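Local atomic coordinates of lactoylglutathione lyase (Pseudomonas aeruginosa, PDB entry 4MTS), a protein that belongs to the glyoxalase/bleomycin resistance protein/dioxygenase superfamily and holds nickel and zinc ions at its metal sites. Residues Ala82-Cys86 and Arg98-Leu102; Arg107-Ala111 and Glu122-Thr128. One frame throughout, in Å; residues are numbered along the deposited sequence.

Overall arrangement
Contact 1 and contact 2 lie side by side in one half of the chain, with centres about 8 Å apart and on the same side of its centre. They come in series: helix 82-91 meets the corner between strands 95-99 and 101-102, and hairpin 109-114/120-125 follows. Strands 95-99 and 101-102 both pair with strand 109-114, so both contacts reach one mixed sheet. G101 O and I110 N, 3.0 Å apart, probably form a hydrogen bond that joins them. Contact 1 joins helix 82-91 to that corner, and the same helix covers a face of the hairpin. Contact 2 is the hairpin that carries E122 to the nickel ion, about 13 Å from the side chain of A82.

Contact 1 of 2, residues Ala82-Cys86 and Arg98-Leu102; sequences AAVTC and REAGL
The carboxylate of E99 presents both its oxygens to helix residues A83 and C86. OE1 of E99 approaches CB of C86 at 3.5 Å. OE2 of E99 lies 3.9 Å from CA of A83. The side chain starts out with CG anti to the backbone N, then bends at chi2 (58°), which turns the carboxylate back to the helix. Water 1 sits on the other side of the carboxylate plane from C86 CB. It donates to OE2 of E99 at 2.6 Å and to the carbonyl O of A83 at 2.7 Å. The second flat group, the guanidinium of R98, takes no part across the contact. Its edge meets G101 O and L102 O in plane. The bond from NH2 to L102 O is 2.8 Å long and the one from NH1 to G101 O is weak, so the corner of the chain is tied back on itself.

The methyl group of A100 is the main apolar contact. This CB presses on the first turn of the helix, 3.4 Å from the backbone N of A83 and 3.7 Å from CB of A82. SG of C86 borders the same methyl group. It lies beside the backbone N of A100, which is buried with no hydrogen-bond partner in the model.

Helix 82-91 thus packs on the corner where strand 95-99 gives way to strand 101-102. A82 and C86 also touch strand 109-114. The segments share no direct hydrogen bond. Methyl packing and one water bridge hold them, while the charge of E99 is probably balanced by its salt bridge to R90.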
ATOM      1  N   ALA A  82      -5.531  10.802 -16.986  1.00 20.85           N
ATOM      2  CA  ALA A  82      -5.235   9.378 -17.049  1.00 18.96           C
ATOM      3  C   ALA A  82      -4.844   8.883 -18.438  1.00 21.13           C
ATOM      4  O   ALA A  82      -3.939   8.060 -18.540  1.00 18.24           O
ATOM      5  CB  ALA A  82      -6.396   8.575 -16.484  1.00 18.93           C
ATOM      6  N   ALA A  83      -5.476   9.405 -19.517  1.00 19.71           N
ATOM      7  CA  ALA A  83      -5.108   8.993 -20.882  1.00 20.36           C
ATOM      8  C   ALA A  83      -3.655   9.385 -21.193  1.00 22.52           C
ATOM      9  O   ALA A  83      -2.942   8.616 -21.823  1.00 21.12           O
ATOM     10  CB  ALA A  83      -6.049   9.617 -21.910  1.00 21.02           C
ATOM     11  N   VAL A  84      -3.236  10.565 -20.726  1.00 20.42           N
ATOM     12  CA  VAL A  84      -1.864  11.070 -20.921  1.00 20.85           C
ATOM     13  C   VAL A  84      -0.848  10.187 -20.145  1.00 23.41           C
ATOM     14  O   VAL A  84       0.166   9.773 -20.710  1.00 22.00           O
ATOM     15  CB  VAL A  84      -1.758  12.571 -20.572  1.00 25.32           C
ATOM     16  CG1 VAL A  84      -0.301  13.012 -20.449  1.00 24.85           C
ATOM     17  CG2 VAL A  84      -2.492  13.423 -21.614  1.00 25.26           C
ATOM     18  N   THR A  85      -1.142   9.877 -18.879  1.00 19.26           N
ATOM     19  CA  THR A  85      -0.258   8.993 -18.098  1.00 17.98           C
ATOM     20  C   THR A  85      -0.152   7.595 -18.747  1.00 20.78           C
ATOM     21  O   THR A  85       0.949   7.052 -18.819  1.00 18.12           O
ATOM     22  CB  THR A  85      -0.643   9.009 -16.624  1.00 18.18           C
ATOM     23  OG1 THR A  85      -0.722  10.368 -16.236  1.00 19.73           O
ATOM     24  CG2 THR A  85       0.393   8.305 -15.723  1.00 19.28           C
ATOM     25  N   CYS A  86      -1.282   7.031 -19.269  1.00 18.77           N
ATOM     26  CA  CYS A  86      -1.275   5.737 -19.956  1.00 18.18           C
ATOM     27  C   CYS A  86      -0.386   5.759 -21.178  1.00 22.85           C
ATOM     28  O   CYS A  86       0.355   4.809 -21.413  1.00 21.50           O
ATOM     29  CB  CYS A  86      -2.692   5.323 -20.339  1.00 18.14           C
ATOM     30  SG  CYS A  86      -3.698   4.786 -18.939  1.00 21.43           S
ATOM     31  N   ARG A  98      -5.657  -1.616 -18.310  1.00 16.44           N
ATOM     32  CA  ARG A  98      -6.969  -1.012 -18.524  1.00 15.72           C
ATOM     33  C   ARG A  98      -6.745   0.447 -18.848  1.00 20.07           C
ATOM     34  O   ARG A  98      -6.281   1.211 -17.987  1.00 17.45           O
ATOM     35  CB  ARG A  98      -7.904  -1.195 -17.296  1.00 17.79           C
ATOM     36  CG  ARG A  98      -9.290  -0.609 -17.511  1.00 21.11           C
ATOM     37  CD  ARG A  98     -10.079  -0.456 -16.229  1.00 39.03           C
ATOM     38  NE  ARG A  98     -11.490  -0.134 -16.485  1.00 54.12           N
ATOM     39  CZ  ARG A  98     -11.968   1.090 -16.708  1.00 71.46           C
ATOM     40  NH1 ARG A  98     -11.151   2.138 -16.736  1.00 58.97           N
ATOM     41  NH2 ARG A  98     -13.265   1.273 -16.915  1.00 61.06           N
ATOM     42  N   GLU A  99      -7.059   0.832 -20.116  1.00 17.09           N
ATOM     43  CA  GLU A  99      -6.928   2.178 -20.643  1.00 16.93           C
ATOM     44  C   GLU A  99      -7.909   3.079 -19.935  1.00 21.16           C
ATOM     45  O   GLU A  99      -9.014   2.648 -19.591  1.00 19.66           O
ATOM     46  CB  GLU A  99      -7.202   2.186 -22.185  1.00 18.88           C
ATOM     47  CG  GLU A  99      -7.235   3.569 -22.851  1.00 29.08           C
ATOM     48  CD  GLU A  99      -5.970   4.400 -22.700  1.00 35.42           C
ATOM     49  OE1 GLU A  99      -4.877   3.798 -22.606  1.00 30.55           O
ATOM     50  OE2 GLU A  99      -6.072   5.647 -22.628  1.00 26.22           O
ATOM     51  N   ALA A 100      -7.512   4.333 -19.738  1.00 17.83           N
ATOM     52  CA  ALA A 100      -8.311   5.409 -19.165  1.00 17.65           C
ATOM     53  C   ALA A 100      -9.729   5.454 -19.756  1.00 22.76           C
ATOM     54  O   ALA A 100      -9.915   5.402 -20.983  1.00 21.62           O
ATOM     55  CB  ALA A 100      -7.627   6.734 -19.414  1.00 19.20           C
ATOM     56  N   GLY A 101     -10.704   5.498 -18.868  1.00 20.57           N
ATOM     57  CA  GLY A 101     -12.118   5.523 -19.221  1.00 21.41           C
ATOM     58  C   GLY A 101     -12.959   5.530 -17.971  1.00 26.17           C
ATOM     59  O   GLY A 101     -12.422   5.375 -16.873  1.00 22.43           O
ATOM     60  N   LEU A 102     -14.281   5.706 -18.109  1.00 26.53           N
ATOM     61  CA  LEU A 102     -15.135   5.731 -16.915  1.00 28.60           C
ATOM     62  C   LEU A 102     -15.184   4.375 -16.232  1.00 36.81           C
ATOM     63  O   LEU A 102     -15.175   3.349 -16.912  1.00 34.68           O
ATOM     64  CB  LEU A 102     -16.551   6.265 -17.215  1.00 28.71           C
ATOM     65  CG  LEU A 102     -16.666   7.729 -17.692  1.00 33.98           C
ATOM     66  CD1 LEU A 102     -18.127   8.122 -17.903  1.00 33.86           C
ATOM     67  CD2 LEU A 102     -16.101   8.698 -16.689  1.00 38.30           C
TER
HETATM   68  O   HOH W   1      -3.933   6.775 -23.597  1.00 29.91           O

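Contact 2 of 2, residues Arg107-Ala111 and Glu122-Thr128; sequences RSVIA and ELIQKGT. With NI (nickel (II) ion), chain E.
V109 and T128 meet through a backbone-to-side-chain bond. V109 N donates to OG1 of T128 at 3.1 Å. The same hydroxyl gives its proton to Q125 O, 2.7 Å from OG1. T128 therefore uses OG1 both ways, and chi1 of 79° places it between its own backbone N and carbonyl carbon, facing both partners. Q125 O is gripped twice, because T128 N donates to it as well.

Further along, the backbones pair. Q125 N donates to V109 O at 2.9 Å. A111 and L123 form a hydrogen-bonded antiparallel pair. A111 N donates to L123 O at 3.0 Å, and L123 N returns a bond to A111 O at 2.8 Å. L123 O also takes a CA-H...O contact from I110. I110 and I124 make the neighbouring non-hydrogen-bonded pair.

This is the hairpin of strands 109-114 and 120-125, part of the beta-alpha-beta-beta-beta module typical of the glyoxalase fold. A111 and L123 share the face covered by helix 82-91. I110 and I124 share the other, where I124 packs on L4 of the second subunit.

V109 and Q125 lie side by side and point the same way. CG1 of V109 touches OE1 of Q125 at 3.4 Å, but that oxygen is satisfied by the backbone N of A82.

CG2 of I110 packs on CG of E122. The E122 chain runs on extended, and its OE1 binds the nickel ion at 2.1 Å. Five further atoms bind this ion, among them those of H74 of the same chain and of H5 and E56 of the second subunit. OE2 of E122 is hydrogen-bonded to a glycerol.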
ATOM      1  N   ARG A 107     -18.610   7.604 -12.404  1.00 44.95           N
ATOM      2  CA  ARG A 107     -18.188   8.756 -13.208  1.00 43.18           C
ATOM      3  C   ARG A 107     -16.689   9.100 -13.082  1.00 41.87           C
ATOM      4  O   ARG A 107     -16.224  10.069 -13.689  1.00 40.69           O
ATOM      5  CB  ARG A 107     -19.061   9.973 -12.875  1.00 46.10           C
ATOM      6  CG  ARG A 107     -20.500   9.843 -13.379  1.00 62.22           C
ATOM      7  CD  ARG A 107     -21.297  11.108 -13.142  1.00 75.05           C
ATOM      8  NE  ARG A 107     -20.858  12.202 -14.009  1.00 83.31           N
ATOM      9  CZ  ARG A 107     -20.998  13.488 -13.713  1.00 99.37           C
ATOM     10  NH1 ARG A 107     -21.559  13.857 -12.567  1.00 86.45           N
ATOM     11  NH2 ARG A 107     -20.572  14.418 -14.558  1.00 87.96           N
ATOM     12  N   SER A 108     -15.931   8.319 -12.294  1.00 35.08           N
ATOM     13  CA  SER A 108     -14.497   8.553 -12.157  1.00 32.29           C
ATOM     14  C   SER A 108     -13.738   7.978 -13.357  1.00 28.43           C
ATOM     15  O   SER A 108     -14.069   6.891 -13.838  1.00 26.74           O
ATOM     16  CB  SER A 108     -13.967   7.973 -10.847  1.00 38.10           C
ATOM     17  OG  SER A 108     -14.314   6.604 -10.727  1.00 49.15           O
ATOM     18  N   VAL A 109     -12.770   8.741 -13.878  1.00 21.89           N
ATOM     19  CA  VAL A 109     -11.919   8.340 -14.992  1.00 19.87           C
ATOM     20  C   VAL A 109     -10.750   7.588 -14.324  1.00 20.92           C
ATOM     21  O   VAL A 109     -10.067   8.160 -13.473  1.00 19.33           O
ATOM     22  CB  VAL A 109     -11.437   9.548 -15.849  1.00 25.14           C
ATOM     23  CG1 VAL A 109     -10.434   9.107 -16.923  1.00 24.46           C
ATOM     24  CG2 VAL A 109     -12.621  10.290 -16.481  1.00 25.35           C
ATOM     25  N   ILE A 110     -10.629   6.283 -14.621  1.00 18.90           N
ATOM     26  CA  ILE A 110      -9.632   5.386 -14.032  1.00 18.23           C
ATOM     27  C   ILE A 110      -8.873   4.646 -15.133  1.00 20.40           C
ATOM     28  O   ILE A 110      -9.401   4.407 -16.223  1.00 20.43           O
ATOM     29  CB  ILE A 110     -10.345   4.383 -13.032  1.00 22.15           C
ATOM     30  CG1 ILE A 110     -10.994   5.160 -11.842  1.00 22.54           C
ATOM     31  CG2 ILE A 110      -9.388   3.300 -12.503  1.00 24.77           C
ATOM     32  CD1 ILE A 110     -11.838   4.367 -10.936  1.00 38.41           C
ATOM     33  N   ALA A 111      -7.649   4.233 -14.813  1.00 13.05           N
ATOM     34  CA  ALA A 111      -6.816   3.414 -15.678  1.00 12.08           C
ATOM     35  C   ALA A 111      -6.011   2.501 -14.750  1.00 16.90           C
ATOM     36  O   ALA A 111      -5.898   2.771 -13.549  1.00 14.95           O
ATOM     37  CB  ALA A 111      -5.852   4.296 -16.468  1.00 12.22           C
ATOM     38  N   GLU A 122      -3.311   1.807  -9.839  1.00 10.38           N
ATOM     39  CA  GLU A 122      -4.585   2.398 -10.234  1.00 11.22           C
ATOM     40  C   GLU A 122      -4.392   3.891 -10.414  1.00 15.72           C
ATOM     41  O   GLU A 122      -3.942   4.595  -9.495  1.00 15.50           O
ATOM     42  CB  GLU A 122      -5.617   2.112  -9.126  1.00 12.45           C
ATOM     43  CG  GLU A 122      -7.025   2.653  -9.399  1.00 16.45           C
ATOM     44  CD  GLU A 122      -8.016   2.185  -8.355  1.00 22.67           C
ATOM     45  OE1 GLU A 122      -7.810   2.500  -7.166  1.00 12.15           O
ATOM     46  OE2 GLU A 122      -8.932   1.405  -8.706  1.00 26.59           O
ATOM     47  N   LEU A 123      -4.743   4.386 -11.590  1.00 10.65           N
ATOM     48  CA  LEU A 123      -4.684   5.836 -11.847  1.00 11.04           C
ATOM     49  C   LEU A 123      -6.086   6.410 -11.747  1.00 15.45           C
ATOM     50  O   LEU A 123      -7.001   5.890 -12.376  1.00 16.14           O
ATOM     51  CB  LEU A 123      -4.103   6.118 -13.244  1.00 10.95           C
ATOM     52  CG  LEU A 123      -2.783   5.463 -13.598  1.00 15.74           C
ATOM     53  CD1 LEU A 123      -2.351   5.864 -15.026  1.00 17.57           C
ATOM     54  CD2 LEU A 123      -1.688   5.789 -12.567  1.00 16.82           C
ATOM     55  N   ILE A 124      -6.263   7.455 -10.949  1.00 13.16           N
ATOM     56  CA  ILE A 124      -7.576   8.088 -10.766  1.00 12.38           C
ATOM     57  C   ILE A 124      -7.451   9.542 -11.150  1.00 17.84           C
ATOM     58  O   ILE A 124      -6.678  10.281 -10.544  1.00 17.45           O
ATOM     59  CB  ILE A 124      -8.145   7.891  -9.337  1.00 15.29           C
ATOM     60  CG1 ILE A 124      -8.168   6.390  -8.974  1.00 14.96           C
ATOM     61  CG2 ILE A 124      -9.577   8.530  -9.247  1.00 16.27           C
ATOM     62  CD1 ILE A 124      -8.711   6.032  -7.525  1.00 18.90           C
ATOM     63  N   GLN A 125      -8.159   9.948 -12.201  1.00 16.39           N
ATOM     64  CA  GLN A 125      -8.084  11.327 -12.682  1.00 17.53           C
ATOM     65  C   GLN A 125      -8.642  12.334 -11.684  1.00 23.53           C
ATOM     66  O   GLN A 125      -9.761  12.163 -11.203  1.00 24.55           O
ATOM     67  CB  GLN A 125      -8.805  11.448 -14.036  1.00 18.80           C
ATOM     68  CG  GLN A 125      -8.595  12.809 -14.707  1.00 24.84           C
ATOM     69  CD  GLN A 125      -8.864  12.641 -16.168  1.00 31.47           C
ATOM     70  OE1 GLN A 125      -8.291  11.766 -16.823  1.00 21.88           O
ATOM     71  NE2 GLN A 125      -9.796  13.418 -16.684  1.00 26.29           N
ATOM     72  N   LYS A 126      -7.874  13.401 -11.403  1.00 23.67           N
ATOM     73  CA  LYS A 126      -8.226  14.483 -10.473  1.00 25.59           C
ATOM     74  C   LYS A 126      -9.578  15.095 -10.800  1.00 35.40           C
ATOM     75  O   LYS A 126      -9.901  15.304 -11.977  1.00 34.87           O
ATOM     76  CB  LYS A 126      -7.127  15.556 -10.448  1.00 28.62           C
ATOM     77  CG  LYS A 126      -7.078  16.346  -9.140  1.00 48.86           C
ATOM     78  CD  LYS A 126      -5.891  17.298  -9.097  1.00 61.01           C
ATOM     79  CE  LYS A 126      -6.098  18.405  -8.092  1.00 74.18           C
ATOM     80  NZ  LYS A 126      -4.930  19.324  -8.032  1.00 85.94           N
ATOM     81  N   GLY A 127     -10.373  15.289  -9.750  1.00 35.47           N
ATOM     82  CA  GLY A 127     -11.721  15.832  -9.816  1.00 36.49           C
ATOM     83  C   GLY A 127     -12.812  14.781  -9.904  1.00 44.64           C
ATOM     84  O   GLY A 127     -13.913  14.985  -9.376  1.00 46.61           O
ATOM     85  N   THR A 128     -12.514  13.649 -10.567  1.00 40.74           N
ATOM     86  CA  THR A 128     -13.469  12.566 -10.827  1.00 40.51           C
ATOM     87  C   THR A 128     -13.684  11.583  -9.666  1.00 45.81           C
ATOM     88  O   THR A 128     -14.742  10.945  -9.615  1.00 46.23           O
ATOM     89  CB  THR A 128     -13.099  11.805 -12.115  1.00 41.67           C
ATOM     90  OG1 THR A 128     -12.037  10.886 -11.827  1.00 34.76           O
ATOM     91  CG2 THR A 128     -12.748  12.724 -13.294  1.00 39.20           C
TER
HETATM   92 NI    NI E 203      -8.452   1.618  -5.349  1.00 12.46          NI